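Local coordinates for protein halogenase PltM (Pseudomonas fluorescens, PDB 6BZN) that halogenates phenolic substrates, with an unusually broad choice of substrate and halide, and is a flavin-dependent enzyme that binds FAD, at residues L138-I143 and R352-T357; A87-P92 and D144-M149; A65-S70 and L108-A113. All blocks are in the same frame, centred on the assembly; numbering follows the deposited sequence.

Contact 1: residues L138-I143 and R352-T357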
loop_
_atom_site.group_PDB
_atom_site.type_symbol
_atom_site.label_atom_id
_atom_site.label_comp_id
_atom_site.label_asym_id
_atom_site.label_seq_id
_atom_site.Cartn_x
_atom_site.Cartn_y
_atom_site.Cartn_z
ATOM N N LEU A 138 -9.497 5.608 -1.512
ATOM C CA LEU A 138 -10.343 4.551 -2.060
ATOM C C LEU A 138 -11.310 4.021 -1.023
ATOM O O LEU A 138 -10.881 3.525 0.021
ATOM C CB LEU A 138 -9.461 3.412 -2.563
ATOM C CG LEU A 138 -8.426 3.736 -3.635
ATOM C CD1 LEU A 138 -7.475 2.578 -3.786
ATOM C CD2 LEU A 138 -9.091 4.037 -4.966
ATOM N N PHE A 139 -12.613 4.130 -1.296
ATOM C CA PHE A 139 -13.639 3.553 -0.445
ATOM C C PHE A 139 -13.771 2.126 -0.924
ATOM O O PHE A 139 -14.464 1.842 -1.903
ATOM C CB PHE A 139 -14.949 4.350 -0.557
ATOM C CG PHE A 139 -16.019 3.956 0.430
ATOM C CD1 PHE A 139 -15.750 3.888 1.795
ATOM C CD2 PHE A 139 -17.330 3.715 -0.002
ATOM C CE1 PHE A 139 -16.749 3.562 2.706
ATOM C CE2 PHE A 139 -18.331 3.386 0.916
ATOM C CZ PHE A 139 -18.036 3.315 2.266
ATOM N N ARG A 140 -13.064 1.225 -0.248
ATOM C CA ARG A 140 -12.778 -0.094 -0.825
ATOM C C ARG A 140 -14.007 -0.968 -1.079
ATOM O O ARG A 140 -14.040 -1.715 -2.063
ATOM C CB ARG A 140 -11.750 -0.828 0.030
ATOM C CG ARG A 140 -10.361 -0.191 0.005
ATOM C CD ARG A 140 -9.641 -0.355 -1.331
ATOM N NE ARG A 140 -9.485 -1.784 -1.609
ATOM C CZ ARG A 140 -8.517 -2.558 -1.125
ATOM N NH1 ARG A 140 -7.511 -2.058 -0.423
ATOM N NH2 ARG A 140 -8.537 -3.856 -1.400
ATOM N N GLN A 141 -15.041 -0.857 -0.247
ATOM C CA GLN A 141 -16.271 -1.591 -0.561
ATOM C C GLN A 141 -16.775 -1.349 -1.981
ATOM O O GLN A 141 -17.269 -2.261 -2.624
ATOM C CB GLN A 141 -17.386 -1.324 0.454
ATOM C CG GLN A 141 -17.862 0.111 0.570
ATOM C CD GLN A 141 -19.205 0.200 1.273
ATOM O OE1 GLN A 141 -19.279 0.130 2.494
ATOM N NE2 GLN A 141 -20.283 0.362 0.488
ATOM N N ASP A 142 -16.676 -0.117 -2.469
ATOM C CA ASP A 142 -17.209 0.218 -3.793
ATOM C C ASP A 142 -16.178 -0.021 -4.878
ATOM O O ASP A 142 -16.506 -0.521 -5.952
ATOM C CB ASP A 142 -17.698 1.659 -3.835
ATOM C CG ASP A 142 -18.986 1.886 -3.019
ATOM O OD1 ASP A 142 -19.654 0.915 -2.575
ATOM O OD2 ASP A 142 -19.323 3.080 -2.818
ATOM N N ILE A 143 -14.925 0.309 -4.586
ATOM C CA ILE A 143 -13.832 0.102 -5.524
ATOM C C ILE A 143 -13.668 -1.383 -5.840
ATOM O O ILE A 143 -13.591 -1.756 -7.014
ATOM C CB ILE A 143 -12.508 0.700 -4.970
ATOM C CG1 ILE A 143 -12.606 2.227 -4.871
ATOM C CG2 ILE A 143 -11.296 0.276 -5.794
ATOM C CD1 ILE A 143 -12.702 2.965 -6.185
ATOM N N ARG A 352 2.481 1.295 1.062
ATOM C CA ARG A 352 3.288 0.508 0.136
ATOM C C ARG A 352 2.607 -0.803 -0.303
ATOM O O ARG A 352 2.927 -1.327 -1.366
ATOM C CB ARG A 352 4.671 0.195 0.735
ATOM C CG ARG A 352 5.480 1.422 1.155
ATOM C CD ARG A 352 5.635 2.475 0.059
ATOM N NE ARG A 352 6.339 1.947 -1.109
ATOM C CZ ARG A 352 6.712 2.657 -2.171
ATOM N NH1 ARG A 352 6.454 3.970 -2.254
ATOM N NH2 ARG A 352 7.352 2.040 -3.166
ATOM N N GLY A 353 1.662 -1.299 0.493
ATOM C CA GLY A 353 0.959 -2.556 0.181
ATOM C C GLY A 353 0.294 -2.578 -1.186
ATOM O O GLY A 353 0.501 -3.506 -1.969
ATOM N N LEU A 354 -0.491 -1.547 -1.490
ATOM C CA LEU A 354 -1.138 -1.450 -2.796
ATOM C C LEU A 354 -0.138 -1.410 -3.944
ATOM O O LEU A 354 -0.373 -1.993 -5.008
ATOM C CB LEU A 354 -2.030 -0.204 -2.883
ATOM C CG LEU A 354 -3.360 -0.316 -2.149
ATOM C CD1 LEU A 354 -3.980 1.073 -2.052
ATOM C CD2 LEU A 354 -4.299 -1.298 -2.831
ATOM N N ILE A 355 0.978 -0.723 -3.715
ATOM C CA ILE A 355 2.003 -0.604 -4.728
ATOM C C ILE A 355 2.572 -1.986 -5.038
ATOM O O ILE A 355 2.618 -2.395 -6.205
ATOM C CB ILE A 355 3.147 0.333 -4.279
ATOM C CG1 ILE A 355 2.609 1.752 -4.058
ATOM C CG2 ILE A 355 4.259 0.299 -5.305
ATOM C CD1 ILE A 355 3.607 2.732 -3.459
ATOM N N THR A 356 2.998 -2.693 -3.989
ATOM C CA THR A 356 3.601 -4.009 -4.163
ATOM C C THR A 356 2.611 -4.954 -4.847
ATOM O O THR A 356 2.992 -5.691 -5.769
ATOM C CB THR A 356 4.057 -4.595 -2.820
ATOM O OG1 THR A 356 4.879 -3.638 -2.134
ATOM C CG2 THR A 356 4.833 -5.864 -3.018
ATOM N N THR A 357 1.349 -4.904 -4.411
ATOM C CA THR A 357 0.273 -5.699 -5.020
ATOM C C THR A 357 0.130 -5.499 -6.536
ATOM O O THR A 357 0.137 -6.473 -7.296
ATOM C CB THR A 357 -1.069 -5.426 -4.324
ATOM O OG1 THR A 357 -0.981 -5.854 -2.963
ATOM C CG2 THR A 357 -2.234 -6.174 -5.004
#

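Contact 2: residues A87-P92 and D144-M149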
loop_
_atom_site.group_PDB
_atom_site.type_symbol
_atom_site.label_atom_id
_atom_site.label_comp_id
_atom_site.label_asym_id
_atom_site.label_seq_id
_atom_site.Cartn_x
_atom_site.Cartn_y
_atom_site.Cartn_z
ATOM N N ALA A 87 -7.825 1.636 -15.590
ATOM C CA ALA A 87 -7.214 2.970 -15.462
ATOM C C ALA A 87 -8.134 3.968 -14.750
ATOM O O ALA A 87 -7.655 4.864 -14.078
ATOM C CB ALA A 87 -6.781 3.530 -16.826
ATOM N N TYR A 88 -9.447 3.802 -14.873
ATOM C CA TYR A 88 -10.395 4.630 -14.101
ATOM C C TYR A 88 -10.079 4.672 -12.609
ATOM O O TYR A 88 -10.179 5.730 -11.977
ATOM C CB TYR A 88 -11.841 4.147 -14.254
ATOM C CG TYR A 88 -12.409 4.248 -15.646
ATOM C CD1 TYR A 88 -11.775 5.000 -16.638
ATOM C CD2 TYR A 88 -13.622 3.641 -15.956
ATOM C CE1 TYR A 88 -12.299 5.096 -17.908
ATOM C CE2 TYR A 88 -14.165 3.749 -17.227
ATOM C CZ TYR A 88 -13.488 4.479 -18.193
ATOM O OH TYR A 88 -13.980 4.626 -19.460
ATOM N N LEU A 89 -9.655 3.532 -12.072
ATOM C CA LEU A 89 -9.402 3.405 -10.651
ATOM C C LEU A 89 -8.195 4.222 -10.178
ATOM O O LEU A 89 -8.025 4.395 -8.989
ATOM C CB LEU A 89 -9.235 1.916 -10.281
ATOM C CG LEU A 89 -10.458 1.051 -10.592
ATOM C CD1 LEU A 89 -10.161 -0.412 -10.303
ATOM C CD2 LEU A 89 -11.686 1.525 -9.827
ATOM N N SER A 90 -7.363 4.732 -11.091
ATOM C CA SER A 90 -6.243 5.601 -10.699
ATOM C C SER A 90 -6.590 7.072 -10.551
ATOM O O SER A 90 -5.780 7.815 -10.027
ATOM C CB SER A 90 -5.086 5.472 -11.684
ATOM O OG SER A 90 -5.365 6.106 -12.916
ATOM N N HIS A 91 -7.750 7.508 -11.034
ATOM C CA HIS A 91 -8.084 8.943 -11.068
ATOM C C HIS A 91 -9.359 9.193 -10.243
ATOM O O HIS A 91 -10.382 8.613 -10.541
ATOM C CB HIS A 91 -8.358 9.412 -12.510
ATOM C CG HIS A 91 -7.299 9.060 -13.518
ATOM N ND1 HIS A 91 -6.077 9.701 -13.579
ATOM C CD2 HIS A 91 -7.310 8.182 -14.552
ATOM C CE1 HIS A 91 -5.366 9.201 -14.576
ATOM N NE2 HIS A 91 -6.095 8.284 -15.188
ATOM N N PRO A 92 -9.319 10.081 -9.234
ATOM C CA PRO A 92 -10.545 10.305 -8.452
ATOM C C PRO A 92 -11.733 10.817 -9.274
ATOM O O PRO A 92 -12.871 10.411 -9.011
ATOM C CB PRO A 92 -10.137 11.339 -7.398
ATOM C CG PRO A 92 -8.770 11.781 -7.735
ATOM C CD PRO A 92 -8.174 10.861 -8.735
ATOM N N ASP A 144 -13.627 -2.217 -4.804
ATOM C CA ASP A 144 -13.399 -3.661 -4.991
ATOM C C ASP A 144 -14.560 -4.344 -5.694
ATOM O O ASP A 144 -14.344 -5.235 -6.499
ATOM C CB ASP A 144 -13.076 -4.362 -3.662
ATOM C CG ASP A 144 -11.691 -3.962 -3.115
ATOM O OD1 ASP A 144 -11.146 -2.904 -3.510
ATOM O OD2 ASP A 144 -11.140 -4.702 -2.286
ATOM N N TYR A 145 -15.789 -3.919 -5.408
ATOM C CA TYR A 145 -16.944 -4.533 -6.049
ATOM C C TYR A 145 -16.880 -4.203 -7.553
ATOM O O TYR A 145 -17.040 -5.087 -8.393
ATOM C CB TYR A 145 -18.267 -4.063 -5.440
ATOM C CG TYR A 145 -19.450 -5.030 -5.578
ATOM C CD1 TYR A 145 -19.361 -6.222 -6.314
ATOM C CD2 TYR A 145 -20.674 -4.737 -4.974
ATOM C CE1 TYR A 145 -20.437 -7.096 -6.424
ATOM C CE2 TYR A 145 -21.760 -5.602 -5.094
ATOM C CZ TYR A 145 -21.632 -6.783 -5.817
ATOM O OH TYR A 145 -22.690 -7.665 -5.936
ATOM N N PHE A 146 -16.577 -2.946 -7.876
ATOM C CA PHE A 146 -16.361 -2.522 -9.272
ATOM C C PHE A 146 -15.271 -3.346 -9.965
ATOM O O PHE A 146 -15.452 -3.780 -11.094
ATOM C CB PHE A 146 -16.029 -1.028 -9.319
ATOM C CG PHE A 146 -15.849 -0.481 -10.698
ATOM C CD1 PHE A 146 -14.582 -0.446 -11.286
ATOM C CD2 PHE A 146 -16.926 0.024 -11.404
ATOM C CE1 PHE A 146 -14.407 0.080 -12.559
ATOM C CE2 PHE A 146 -16.761 0.534 -12.682
ATOM C CZ PHE A 146 -15.500 0.574 -13.257
ATOM N N ALA A 147 -14.154 -3.564 -9.276
ATOM C CA ALA A 147 -13.073 -4.392 -9.796
ATOM C C ALA A 147 -13.549 -5.808 -10.109
ATOM O O ALA A 147 -13.253 -6.335 -11.195
ATOM C CB ALA A 147 -11.900 -4.432 -8.815
ATOM N N LEU A 148 -14.303 -6.419 -9.198
ATOM C CA LEU A 148 -14.848 -7.748 -9.490
ATOM C C LEU A 148 -15.741 -7.711 -10.730
ATOM O O LEU A 148 -15.724 -8.634 -11.538
ATOM C CB LEU A 148 -15.633 -8.311 -8.313
ATOM C CG LEU A 148 -16.187 -9.730 -8.516
ATOM C CD1 LEU A 148 -15.079 -10.735 -8.823
ATOM C CD2 LEU A 148 -16.934 -10.163 -7.274
ATOM N N MET A 149 -16.535 -6.661 -10.869
ATOM C CA MET A 149 -17.377 -6.532 -12.056
ATOM C C MET A 149 -16.534 -6.498 -13.338
ATOM O O MET A 149 -16.931 -7.090 -14.347
ATOM C CB MET A 149 -18.293 -5.325 -11.971
ATOM C CG MET A 149 -19.320 -5.405 -10.859
ATOM S SD MET A 149 -20.149 -3.808 -10.672
ATOM C CE MET A 149 -20.896 -4.011 -9.051
#

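Contact 3: residues A65-S70 and L108-A113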
loop_
_atom_site.group_PDB
_atom_site.type_symbol
_atom_site.label_atom_id
_atom_site.label_comp_id
_atom_site.label_asym_id
_atom_site.label_seq_id
_atom_site.Cartn_x
_atom_site.Cartn_y
_atom_site.Cartn_z
ATOM N N ALA A 65 -5.204 4.616 0.800
ATOM C CA ALA A 65 -4.469 5.770 0.288
ATOM C C ALA A 65 -3.728 5.382 -0.966
ATOM O O ALA A 65 -2.749 4.629 -0.916
ATOM C CB ALA A 65 -3.500 6.295 1.340
ATOM N N ALA A 66 -4.201 5.870 -2.107
ATOM C CA ALA A 66 -3.483 5.673 -3.350
ATOM C C ALA A 66 -2.200 6.500 -3.313
ATOM O O ALA A 66 -2.063 7.419 -2.501
ATOM C CB ALA A 66 -4.339 6.057 -4.548
ATOM N N THR A 67 -1.266 6.148 -4.185
ATOM C CA THR A 67 0.024 6.839 -4.302
ATOM C C THR A 67 0.310 7.113 -5.776
ATOM O O THR A 67 -0.346 6.552 -6.651
ATOM C CB THR A 67 1.161 5.968 -3.771
ATOM O OG1 THR A 67 1.015 4.638 -4.292
ATOM C CG2 THR A 67 1.149 5.935 -2.262
ATOM N N PRO A 68 1.306 7.970 -6.061
ATOM C CA PRO A 68 1.698 8.101 -7.471
ATOM C C PRO A 68 2.043 6.765 -8.102
ATOM O O PRO A 68 1.623 6.501 -9.217
ATOM C CB PRO A 68 2.906 9.046 -7.427
ATOM C CG PRO A 68 2.795 9.757 -6.139
ATOM C CD PRO A 68 2.045 8.889 -5.178
ATOM N N GLU A 69 2.789 5.927 -7.388
ATOM C CA GLU A 69 3.178 4.624 -7.904
ATOM C C GLU A 69 1.972 3.733 -8.171
ATOM O O GLU A 69 1.887 3.110 -9.226
ATOM C CB GLU A 69 4.124 3.898 -6.949
ATOM C CG GLU A 69 5.441 4.631 -6.701
ATOM C CD GLU A 69 5.441 5.501 -5.458
ATOM O OE1 GLU A 69 4.384 6.084 -5.108
ATOM O OE2 GLU A 69 6.510 5.608 -4.805
ATOM N N SER A 70 1.043 3.673 -7.214
ATOM C CA SER A 70 -0.108 2.788 -7.386
ATOM C C SER A 70 -0.940 3.236 -8.594
ATOM O O SER A 70 -1.450 2.400 -9.332
ATOM C CB SER A 70 -0.945 2.672 -6.107
ATOM O OG SER A 70 -1.697 3.846 -5.822
ATOM N N LEU A 108 -4.237 15.297 -2.284
ATOM C CA LEU A 108 -3.280 16.115 -3.009
ATOM C C LEU A 108 -1.870 15.896 -2.492
ATOM O O LEU A 108 -0.938 16.579 -2.941
ATOM C CB LEU A 108 -3.680 17.577 -2.889
ATOM C CG LEU A 108 -5.088 17.880 -3.397
ATOM C CD1 LEU A 108 -5.458 19.336 -3.121
ATOM C CD2 LEU A 108 -5.212 17.551 -4.873
ATOM N N GLY A 109 -1.714 14.941 -1.571
ATOM C CA GLY A 109 -0.417 14.570 -1.032
ATOM C C GLY A 109 -0.537 13.857 0.302
ATOM O O GLY A 109 -1.640 13.622 0.796
ATOM N N PHE A 110 0.614 13.488 0.847
ATOM C CA PHE A 110 0.731 12.976 2.216
ATOM C C PHE A 110 1.118 14.153 3.105
ATOM O O PHE A 110 2.003 14.923 2.748
ATOM C CB PHE A 110 1.824 11.899 2.325
ATOM C CG PHE A 110 1.438 10.503 1.824
ATOM C CD1 PHE A 110 0.133 10.149 1.468
ATOM C CD2 PHE A 110 2.408 9.506 1.781
ATOM C CE1 PHE A 110 -0.172 8.848 1.054
ATOM C CE2 PHE A 110 2.107 8.209 1.347
ATOM C CZ PHE A 110 0.815 7.879 0.993
ATOM N N SER A 111 0.460 14.302 4.250
ATOM C CA SER A 111 0.836 15.312 5.223
ATOM C C SER A 111 1.126 14.641 6.560
ATOM O O SER A 111 0.542 13.596 6.895
ATOM C CB SER A 111 -0.255 16.368 5.379
ATOM O OG SER A 111 -1.458 15.794 5.839
ATOM N N PHE A 112 2.044 15.246 7.307
ATOM C CA PHE A 112 2.511 14.703 8.573
ATOM C C PHE A 112 2.525 15.815 9.600
ATOM O O PHE A 112 3.141 16.842 9.350
ATOM C CB PHE A 112 3.917 14.109 8.423
ATOM C CG PHE A 112 4.002 13.020 7.385
ATOM C CD1 PHE A 112 4.198 13.331 6.047
ATOM C CD2 PHE A 112 3.833 11.691 7.739
ATOM C CE1 PHE A 112 4.250 12.332 5.089
ATOM C CE2 PHE A 112 3.877 10.687 6.784
ATOM C CZ PHE A 112 4.097 11.001 5.460
ATOM N N ALA A 113 1.838 15.625 10.728
ATOM C CA ALA A 113 1.842 16.577 11.834
ATOM C C ALA A 113 2.330 15.855 13.074
ATOM O O ALA A 113 1.818 14.780 13.414
ATOM C CB ALA A 113 0.447 17.126 12.062
#

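Contact 1: residues L138-I143 and R352-T357
Leu-138 and Leu-354 point at each other tip to tip. Their CD1 methyls meet at 4.2 Å, a van der Waals contact. Arg-140 comes to the same leucine in another way. Its side chain slides past that of Leu-354 in the opposite direction, and NH1 ends 4.1 Å from Leu-354 CD2, placed obliquely to the guanidinium plane. CD1 of Leu-354 thus meets the leucine and CD2 the arginine. The bends at chi2 (-70°) and chi3 (-60°) turn one side of the Arg-140 guanidinium to the Asp-144 carboxylate, where NE forms a salt bridge, while NH1 still reaches on toward Leu-354 and donates to Gly-63 O. Arg-140 and Leu-354 are both FAD-binding residues, so the contact lies at the FAD site, although this chain holds no FAD. Arg-140 also touches Ile-33 of helix 33-44, which follows an apparent Rossmann-type GxGxxG turn, consistent with an FAD-binding fold. The contact joins the end of strand 134-138 and the first turn of helix 140-153 to an early turn of helix 352-374. Phe-139 is the N-cap residue of helix 140-153; its O accepts from Asp-142 N and Ile-143 N. In helix 352-374, Thr-357 OG1 donates to Gly-353 O at 2.9 Å, from above the carbonyl plane.

Contact 2: residues A87-P92 and D144-M149
Leu-89 carries this contact together with Phe-146. From CB, which points toward helix 140-153, the leucine chain runs to CG and splits there. The CD2 branch does the touching. It lies 3.8 Å from Phe-146 CD1 and 4.1 Å from Phe-146 CE1, so the methyl sits by the CD1-CE1 bond. The approach is oblique, neither over the face nor at the edge. CD1 of Leu-89, the other branch, lies toward Ala-147, 4.6 Å from its CB. Phe-146 is sent across by its own torsion: CG is anti to the backbone N (chi1 -177°), and the ring extends from the helix toward 87-92. Its far atom CZ comes 4.5 Å from Tyr-88 CD2 and lies near the plane of the tyrosine ring, at its edge. This second touch is looser. Tyr-88 to His-91 forms a type I beta turn. Ala-87 O accepts from Ser-90 N and, in the carbonyl plane, from Ser-90 OG. The contact thus packs this turn, which follows helix 84-88 in the chain, on helix 140-153. Leu-89 also touches Leu-74 of helix 68-81. Val-99, in a loop, touches both Leu-89 and Phe-146, and Ala-147 packs on Ile-33 and Ala-36 of helix 33-44.

Contact 3: residues A65-S70 and L108-A113
Phe-110 meets Thr-67 and Ala-65 through the outer end of its ring. These three residues give most of the buried surface, and the phenylalanine gives over half of it. Thr-67 CG2 lies 3.8 Å from Phe-110 CZ. The two side chains run obliquely to each other, and the methyl is neither over the face nor at the edge. Ala-65 CB approaches the neighbouring ring atom, Phe-110 CE1, at 4.2 Å, and Ala-66 O lies 4.3 Å from that same CE1. Phe-110 CG is anti to the carbonyl carbon (chi1 -78°). This brings the ring end nearer to 65-70 than the direction of its first bond would suggest.

Thr-67 has two jobs. Its methyl faces the ring, while OG1 caps helix 68-81. With OG1 between the backbone N and the carbonyl carbon (chi1 46°), the hydroxyl accepts from Ser-70 N at 3.1 Å. In return, Thr-67 N donates to Ser-70 OG at 2.9 Å, nearly straight at 175°. The pair is a capping box. A glycine here would probably leave Ser-70 N without its capping acceptor and open a gap beside Phe-110 CZ.

The strand 109-114 belongs to the mixed sheet, and Phe-110 also meets His-250 edge-to-face. Ala-65 is an FAD-binding residue, and its O accepts from Ser-351, another one. Ala-66 O has a polar partner in Lys-107. The contact across the two segments is mainly apolar, two methyls on a ring end, with one carbonyl oxygen, Ala-66 O, near the ring. Van der Waals contact and fit of shape therefore hold the two segments together here, while the buried polar atoms of 65-67 are satisfied by the capping box, Ser-351 and Lys-107.

Contacts 1 and 2 share helix 140-153, and their centres lie about 10 Å apart. They touch where Ile-143 CD1 packs 4.0 Å from Leu-89 CD2. Contacts 1 and 3 have centres about 13 Å apart and are joined by a salt bridge, Arg-352 NH1 to Glu-69 OE2 at 3.0 Å. Contacts 2 and 3 do not touch; their nearest atoms are about 5 Å apart. Contacts 1 and 3 both hold FAD-binding residues, though this chain holds no FAD. A calcium ion lies about 6 Å from the side chain of Leu-354 and about 7 Å from that of Ala-65. Contact 2 lies close to the site: the side chain of Leu-89 is about 4 Å from that of FAD-binding Ile-33.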